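Local coordinates for protein extracellular serine protease (Aeromonas sobria, PDB 3WQB) that cleaves peptide bonds after two basic residues, one of them lysine, as a calcium-binding secreted serine protease and probable virulence factor, at residues G227-T233 with Q560-R566; G217-I223 with K238-E242. The protein carries 1 engineered substitution. One frame throughout, in Å; residues are numbered along the deposited sequence.

Contact 1. Residues G227-T233 with Q560-R566; sequences GYVLNRT and QVSLLNR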
loop_
_atom_site.group_PDB
_atom_site.type_symbol
_atom_site.label_atom_id
_atom_site.label_comp_id
_atom_site.label_asym_id
_atom_site.label_seq_id
_atom_site.Cartn_x
_atom_site.Cartn_y
_atom_site.Cartn_z
ATOM N N GLY A 227 -6.434 -13.739 12.421
ATOM C CA GLY A 227 -6.559 -13.906 13.869
ATOM C C GLY A 227 -5.289 -14.293 14.616
ATOM O O GLY A 227 -5.347 -14.663 15.791
ATOM N N TYR A 228 -4.149 -14.220 13.934
ATOM C CA TYR A 228 -2.832 -14.423 14.556
ATOM C C TYR A 228 -1.962 -13.193 14.366
ATOM O O TYR A 228 -2.087 -12.486 13.368
ATOM C CB TYR A 228 -2.106 -15.631 13.951
ATOM C CG TYR A 228 -2.688 -16.975 14.332
ATOM C CD1 TYR A 228 -3.824 -17.472 13.689
ATOM C CD2 TYR A 228 -2.098 -17.757 15.331
ATOM C CE1 TYR A 228 -4.366 -18.707 14.033
ATOM C CE2 TYR A 228 -2.629 -19.002 15.681
ATOM C CZ TYR A 228 -3.763 -19.468 15.028
ATOM O OH TYR A 228 -4.294 -20.691 15.368
ATOM N N VAL A 229 -1.085 -12.941 15.330
ATOM C CA VAL A 229 -0.056 -11.918 15.199
ATOM C C VAL A 229 1.306 -12.608 15.217
ATOM O O VAL A 229 1.575 -13.453 16.081
ATOM C CB VAL A 229 -0.133 -10.843 16.318
ATOM C CG1 VAL A 229 0.905 -9.748 16.096
ATOM C CG2 VAL A 229 -1.522 -10.224 16.397
ATOM N N LEU A 230 2.148 -12.259 14.249
ATOM C CA LEU A 230 3.495 -12.818 14.135
ATOM C C LEU A 230 4.551 -11.733 14.250
ATOM O O LEU A 230 4.397 -10.646 13.695
ATOM C CB LEU A 230 3.694 -13.542 12.794
ATOM C CG LEU A 230 2.773 -14.696 12.413
ATOM C CD1 LEU A 230 1.499 -14.159 11.759
ATOM C CD2 LEU A 230 3.517 -15.642 11.461
ATOM N N ASN A 231 5.633 -12.042 14.957
ATOM C CA ASN A 231 6.805 -11.177 15.013
ATOM C C ASN A 231 8.031 -12.032 15.283
ATOM O O ASN A 231 7.916 -13.096 15.892
ATOM C CB ASN A 231 6.659 -10.105 16.107
ATOM C CG ASN A 231 6.709 -10.688 17.514
ATOM O OD1 ASN A 231 5.732 -11.245 18.005
ATOM N ND2 ASN A 231 7.856 -10.555 18.163
ATOM N N ARG A 232 9.191 -11.571 14.828
ATOM C CA ARG A 232 10.444 -12.263 15.102
ATOM C C ARG A 232 10.846 -12.027 16.538
ATOM O O ARG A 232 10.671 -10.938 17.079
ATOM C CB ARG A 232 11.559 -11.791 14.165
ATOM C CG ARG A 232 11.263 -12.105 12.709
ATOM C CD ARG A 232 12.489 -11.988 11.819
ATOM N NE ARG A 232 12.217 -12.545 10.491
ATOM C CZ ARG A 232 12.210 -13.851 10.223
ATOM N NH1 ARG A 232 12.493 -14.731 11.181
ATOM N NH2 ARG A 232 11.945 -14.289 9.003
ATOM N N THR A 233 11.367 -13.074 17.161
ATOM C CA THR A 233 11.997 -12.937 18.462
ATOM C C THR A 233 13.494 -13.076 18.239
ATOM O O THR A 233 13.928 -13.577 17.205
ATOM C CB THR A 233 11.453 -13.968 19.474
ATOM O OG1 THR A 233 12.086 -13.768 20.747
ATOM C CG2 THR A 233 11.691 -15.392 19.008
ATOM N N GLN A 560 13.605 -17.884 15.226
ATOM C CA GLN A 560 12.325 -18.134 15.854
ATOM C C GLN A 560 11.359 -16.976 15.665
ATOM O O GLN A 560 11.755 -15.808 15.625
ATOM C CB GLN A 560 12.506 -18.448 17.334
ATOM C CG GLN A 560 13.185 -19.789 17.611
ATOM C CD GLN A 560 13.252 -20.071 19.080
ATOM O OE1 GLN A 560 13.192 -19.152 19.881
ATOM N NE2 GLN A 560 13.369 -21.339 19.447
ATOM N N VAL A 561 10.086 -17.335 15.550
ATOM C CA VAL A 561 9.014 -16.386 15.325
ATOM C C VAL A 561 7.937 -16.655 16.366
ATOM O O VAL A 561 7.551 -17.805 16.580
ATOM C CB VAL A 561 8.437 -16.547 13.900
ATOM C CG1 VAL A 561 7.246 -15.622 13.674
ATOM C CG2 VAL A 561 9.525 -16.285 12.851
ATOM N N SER A 562 7.470 -15.593 17.010
ATOM C CA SER A 562 6.406 -15.678 18.000
ATOM C C SER A 562 5.058 -15.613 17.282
ATOM O O SER A 562 4.817 -14.711 16.455
ATOM C CB SER A 562 6.523 -14.528 19.014
ATOM O OG SER A 562 7.832 -14.436 19.575
ATOM N N LEU A 563 4.199 -16.579 17.587
ATOM C CA LEU A 563 2.849 -16.660 17.051
ATOM C C LEU A 563 1.847 -16.427 18.175
ATOM O O LEU A 563 1.835 -17.167 19.164
ATOM C CB LEU A 563 2.591 -18.035 16.425
ATOM C CG LEU A 563 3.611 -18.650 15.468
ATOM C CD1 LEU A 563 3.323 -20.126 15.291
ATOM C CD2 LEU A 563 3.547 -17.928 14.141
ATOM N N LEU A 564 1.016 -15.400 18.030
ATOM C CA LEU A 564 -0.037 -15.106 19.006
ATOM C C LEU A 564 -1.398 -15.417 18.428
ATOM O O LEU A 564 -1.787 -14.841 17.417
ATOM C CB LEU A 564 0.020 -13.638 19.439
ATOM C CG LEU A 564 -1.126 -13.069 20.288
ATOM C CD1 LEU A 564 -1.141 -13.706 21.676
ATOM C CD2 LEU A 564 -0.997 -11.556 20.404
ATOM N N ASN A 565 -2.120 -16.328 19.068
ATOM C CA ASN A 565 -3.530 -16.539 18.771
ATOM C C ASN A 565 -4.317 -15.423 19.464
ATOM O O ASN A 565 -4.365 -15.369 20.689
ATOM C CB ASN A 565 -3.951 -17.917 19.292
ATOM C CG ASN A 565 -5.374 -18.289 18.908
ATOM O OD1 ASN A 565 -6.312 -17.524 19.121
ATOM N ND2 ASN A 565 -5.538 -19.483 18.352
ATOM N N ARG A 566 -4.927 -14.527 18.689
ATOM C CA ARG A 566 -5.519 -13.307 19.261
ATOM C C ARG A 566 -6.742 -13.580 20.135
ATOM O O ARG A 566 -7.008 -12.847 21.094
ATOM C CB ARG A 566 -5.871 -12.301 18.163
ATOM C CG ARG A 566 -4.659 -11.808 17.393
ATOM C CD ARG A 566 -5.051 -10.813 16.318
ATOM N NE ARG A 566 -5.204 -9.465 16.859
ATOM C CZ ARG A 566 -5.407 -8.377 16.121
ATOM N NH1 ARG A 566 -5.482 -8.465 14.796
ATOM N NH2 ARG A 566 -5.534 -7.196 16.710
HETATM O O HOH W 1 -5.739 -10.748 12.544
HETATM O O HOH W 2 -7.654 -15.730 16.894
HETATM O O HOH W 3 13.465 -14.560 13.851
HETATM O O HOH W 4 15.353 -15.897 16.303
#

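Contact 2. Residues G217-I223 with K238-E242; sequences GNGFNKI and KLPFE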
loop_
_atom_site.group_PDB
_atom_site.type_symbol
_atom_site.label_atom_id
_atom_site.label_comp_id
_atom_site.label_asym_id
_atom_site.label_seq_id
_atom_site.Cartn_x
_atom_site.Cartn_y
_atom_site.Cartn_z
ATOM N N GLY A 217 1.762 -0.617 4.494
ATOM C CA GLY A 217 1.702 -1.584 5.599
ATOM C C GLY A 217 2.403 -1.083 6.848
ATOM O O GLY A 217 3.240 -0.169 6.783
ATOM N N ASN A 218 2.058 -1.702 7.974
ATOM C CA ASN A 218 2.588 -1.366 9.291
ATOM C C ASN A 218 3.345 -2.541 9.878
ATOM O O ASN A 218 3.237 -2.807 11.078
ATOM C CB ASN A 218 1.442 -1.008 10.246
ATOM C CG ASN A 218 0.625 0.162 9.764
ATOM O OD1 ASN A 218 1.102 1.012 9.003
ATOM N ND2 ASN A 218 -0.606 0.230 10.227
ATOM N N GLY A 219 4.124 -3.220 9.040
ATOM C CA GLY A 219 4.753 -4.471 9.440
ATOM C C GLY A 219 6.250 -4.441 9.625
ATOM O O GLY A 219 6.897 -5.483 9.466
ATOM N N PHE A 220 6.832 -3.296 9.977
ATOM C CA PHE A 220 8.269 -3.335 10.274
ATOM C C PHE A 220 8.620 -4.394 11.314
ATOM O O PHE A 220 9.621 -5.074 11.172
ATOM C CB PHE A 220 8.850 -1.980 10.682
ATOM C CG PHE A 220 10.319 -1.882 10.408
ATOM C CD1 PHE A 220 11.254 -2.362 11.332
ATOM C CD2 PHE A 220 10.776 -1.353 9.202
ATOM C CE1 PHE A 220 12.629 -2.307 11.056
ATOM C CE2 PHE A 220 12.137 -1.287 8.922
ATOM C CZ PHE A 220 13.068 -1.767 9.852
ATOM N N ASN A 221 7.755 -4.543 12.314
ATOM C CA ASN A 221 8.011 -5.442 13.432
ATOM C C ASN A 221 7.040 -6.619 13.532
ATOM O O ASN A 221 7.436 -7.734 13.891
ATOM C CB ASN A 221 8.002 -4.645 14.742
ATOM C CG ASN A 221 9.020 -3.521 14.747
ATOM O OD1 ASN A 221 8.670 -2.343 14.882
ATOM N ND2 ASN A 221 10.283 -3.877 14.592
ATOM N N LYS A 222 5.765 -6.375 13.233
ATOM C CA LYS A 222 4.746 -7.403 13.404
ATOM C C LYS A 222 3.719 -7.342 12.297
ATOM O O LYS A 222 3.443 -6.271 11.749
ATOM C CB LYS A 222 4.056 -7.294 14.780
ATOM C CG LYS A 222 3.214 -6.046 14.997
ATOM C CD LYS A 222 2.647 -6.034 16.410
ATOM C CE LYS A 222 1.659 -4.885 16.627
ATOM N NZ LYS A 222 1.184 -4.869 18.034
ATOM N N ILE A 223 3.162 -8.502 11.970
ATOM C CA ILE A 223 2.027 -8.580 11.063
ATOM C C ILE A 223 0.895 -9.350 11.715
ATOM O O ILE A 223 1.112 -10.162 12.623
ATOM C CB ILE A 223 2.394 -9.207 9.691
ATOM C CG1 ILE A 223 2.940 -10.636 9.844
ATOM C CG2 ILE A 223 3.375 -8.299 8.941
ATOM C CD1 ILE A 223 2.798 -11.487 8.587
ATOM N N LYS A 238 18.055 -5.322 11.942
ATOM C CA LYS A 238 16.860 -4.477 11.939
ATOM C C LYS A 238 16.314 -4.264 10.520
ATOM O O LYS A 238 16.240 -3.145 10.007
ATOM C CB LYS A 238 17.139 -3.154 12.652
ATOM C CG LYS A 238 17.475 -3.333 14.131
ATOM C CD LYS A 238 17.916 -2.025 14.770
ATOM C CE LYS A 238 18.243 -2.204 16.252
ATOM N NZ LYS A 238 17.030 -2.404 17.082
ATOM N N LEU A 239 15.932 -5.373 9.899
ATOM C CA LEU A 239 15.269 -5.386 8.598
ATOM C C LEU A 239 13.768 -5.494 8.809
ATOM O O LEU A 239 13.326 -6.114 9.771
ATOM C CB LEU A 239 15.755 -6.592 7.800
ATOM C CG LEU A 239 17.235 -6.543 7.400
ATOM C CD1 LEU A 239 17.677 -7.842 6.773
ATOM C CD2 LEU A 239 17.498 -5.393 6.446
ATOM N N PRO A 240 12.971 -4.909 7.902
ATOM C CA PRO A 240 11.525 -4.999 8.089
ATOM C C PRO A 240 11.039 -6.443 8.040
ATOM O O PRO A 240 11.524 -7.248 7.238
ATOM C CB PRO A 240 10.978 -4.219 6.884
ATOM C CG PRO A 240 12.058 -4.346 5.848
ATOM C CD PRO A 240 13.323 -4.220 6.646
ATOM N N PHE A 241 10.077 -6.772 8.890
ATOM C CA PHE A 241 9.440 -8.070 8.788
ATOM C C PHE A 241 8.592 -8.076 7.507
ATOM O O PHE A 241 8.674 -8.996 6.691
ATOM C CB PHE A 241 8.619 -8.337 10.056
ATOM C CG PHE A 241 8.198 -9.779 10.247
ATOM C CD1 PHE A 241 9.043 -10.841 9.915
ATOM C CD2 PHE A 241 6.958 -10.072 10.808
ATOM C CE1 PHE A 241 8.643 -12.166 10.132
ATOM C CE2 PHE A 241 6.553 -11.391 11.025
ATOM C CZ PHE A 241 7.403 -12.438 10.693
ATOM N N GLU A 242 7.791 -7.033 7.326
ATOM C CA GLU A 242 7.052 -6.838 6.086
ATOM C C GLU A 242 7.770 -5.866 5.162
ATOM O O GLU A 242 7.765 -4.657 5.382
ATOM C CB GLU A 242 5.653 -6.334 6.402
ATOM C CG GLU A 242 4.757 -6.168 5.207
ATOM C CD GLU A 242 3.348 -5.939 5.631
ATOM O OE1 GLU A 242 2.616 -6.942 5.771
ATOM O OE2 GLU A 242 2.983 -4.767 5.860
HETATM O O HOH W 5 1.039 -4.395 7.675
HETATM O O HOH W 6 12.145 -5.814 12.176
#

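Contact 1. Residues G227-T233 with Q560-R566
This is an antiparallel pairing of neighbouring strands, 228-233 from the subtilisin domain and 560-565 from the P-domain. Backbone hydrogen bonds hold the two strands in register. Val-229 N donates to Leu-564 O at 2.9 Å, and Leu-564 N to Val-229 O at 2.8 Å. Two residues further on, Asn-231 N reaches Ser-562 O at 3.2 Å and Ser-562 N reaches Asn-231 O at 2.8 Å. Arg-566 N adds a bond to Gly-227 O at 2.9 Å, just past the strand end. The pair forms the middle of a four-stranded antiparallel sheet, with 222-225 beyond one strand and 571-576 beyond the other, so a single sheet spans the two domains of this furin-like protease. Side chains alternate between its faces. Tyr-228, Leu-230, Arg-232, Val-561, Leu-563 and Asn-565 share one face. There Leu-230 CD2 meets Leu-563 CD2 at 3.5 Å, helix 512-520 packs on Leu-563, and Tyr-228 packs against the backbone of the ORF2 chaperone chain. Arg-232, on this face too, makes a salt bridge to Glu-576 and hydrogen bonds to the carbonyls of Phe-507 and Asn-508 in the P-domain. On the other face Val-229 CB lies 4.2 Å from Leu-564 CB.

Contact 2. Residues G217-I223 with K238-E242
Two backbone hydrogen bonds join these segments of the subtilisin domain. Glu-242 N donates to Gly-219 O at 2.8 Å, and Phe-241 N donates to Phe-220 O at 2.9 Å. Water adds two bridges. One water links Asn-218 N to Glu-242 OE2, and another links Phe-220 O to Leu-239 O. Apolar contacts come next. Pro-240 CA sits 3.8 Å from the centroid of the Phe-220 ring, almost on the ring normal, in a CH-pi contact. Phe-241 points toward 217-223, where its CE2 lies 3.9 Å from Ile-223 CG1. Close fit matters at the glycines: a CB on Gly-217 would clash with Glu-242 OE2, and one on Gly-219 with Glu-242 CB. The Glu-242 carboxylate is buried, but Ser-181 and Ser-272 hydrogen-bond to it. Asn-218 turns away from 238-242. It lies near the predicted catalytic His-115 and the engineered Ala-336, and probably corresponds to the oxyanion-hole asparagine of subtilases. Its ND2 hydrogen-bonds to the backbone of the ORF2 chaperone chain. The buried Glu-242 carboxylate is thus met by two serine hydroxyls and a water, and the contact ties the 238-242 loop to the backbone beside the active site.

In the fold
The centres of contacts 1 and 2 are about 12 Å apart. The chain runs through 217-223, 227-233, 238-242 and then, more than 300 residues later, 560-566, so the segments of the two contacts alternate. Strands 222-225 and 228-233 follow each other and are neighbours in one antiparallel sheet. Leu-230 N lies 2.8 Å from Ile-223 O, a probable hydrogen bond. On the same residue, Leu-230 O packs 3.5 Å from Phe-241 CE2. Contact 2 belongs wholly to the subtilisin domain, while contact 1 crosses to the P-domain. Strand 222-225 follows closely on Asn-218, near the predicted catalytic residues, and its neighbour 228-233 pairs with the P-domain strand.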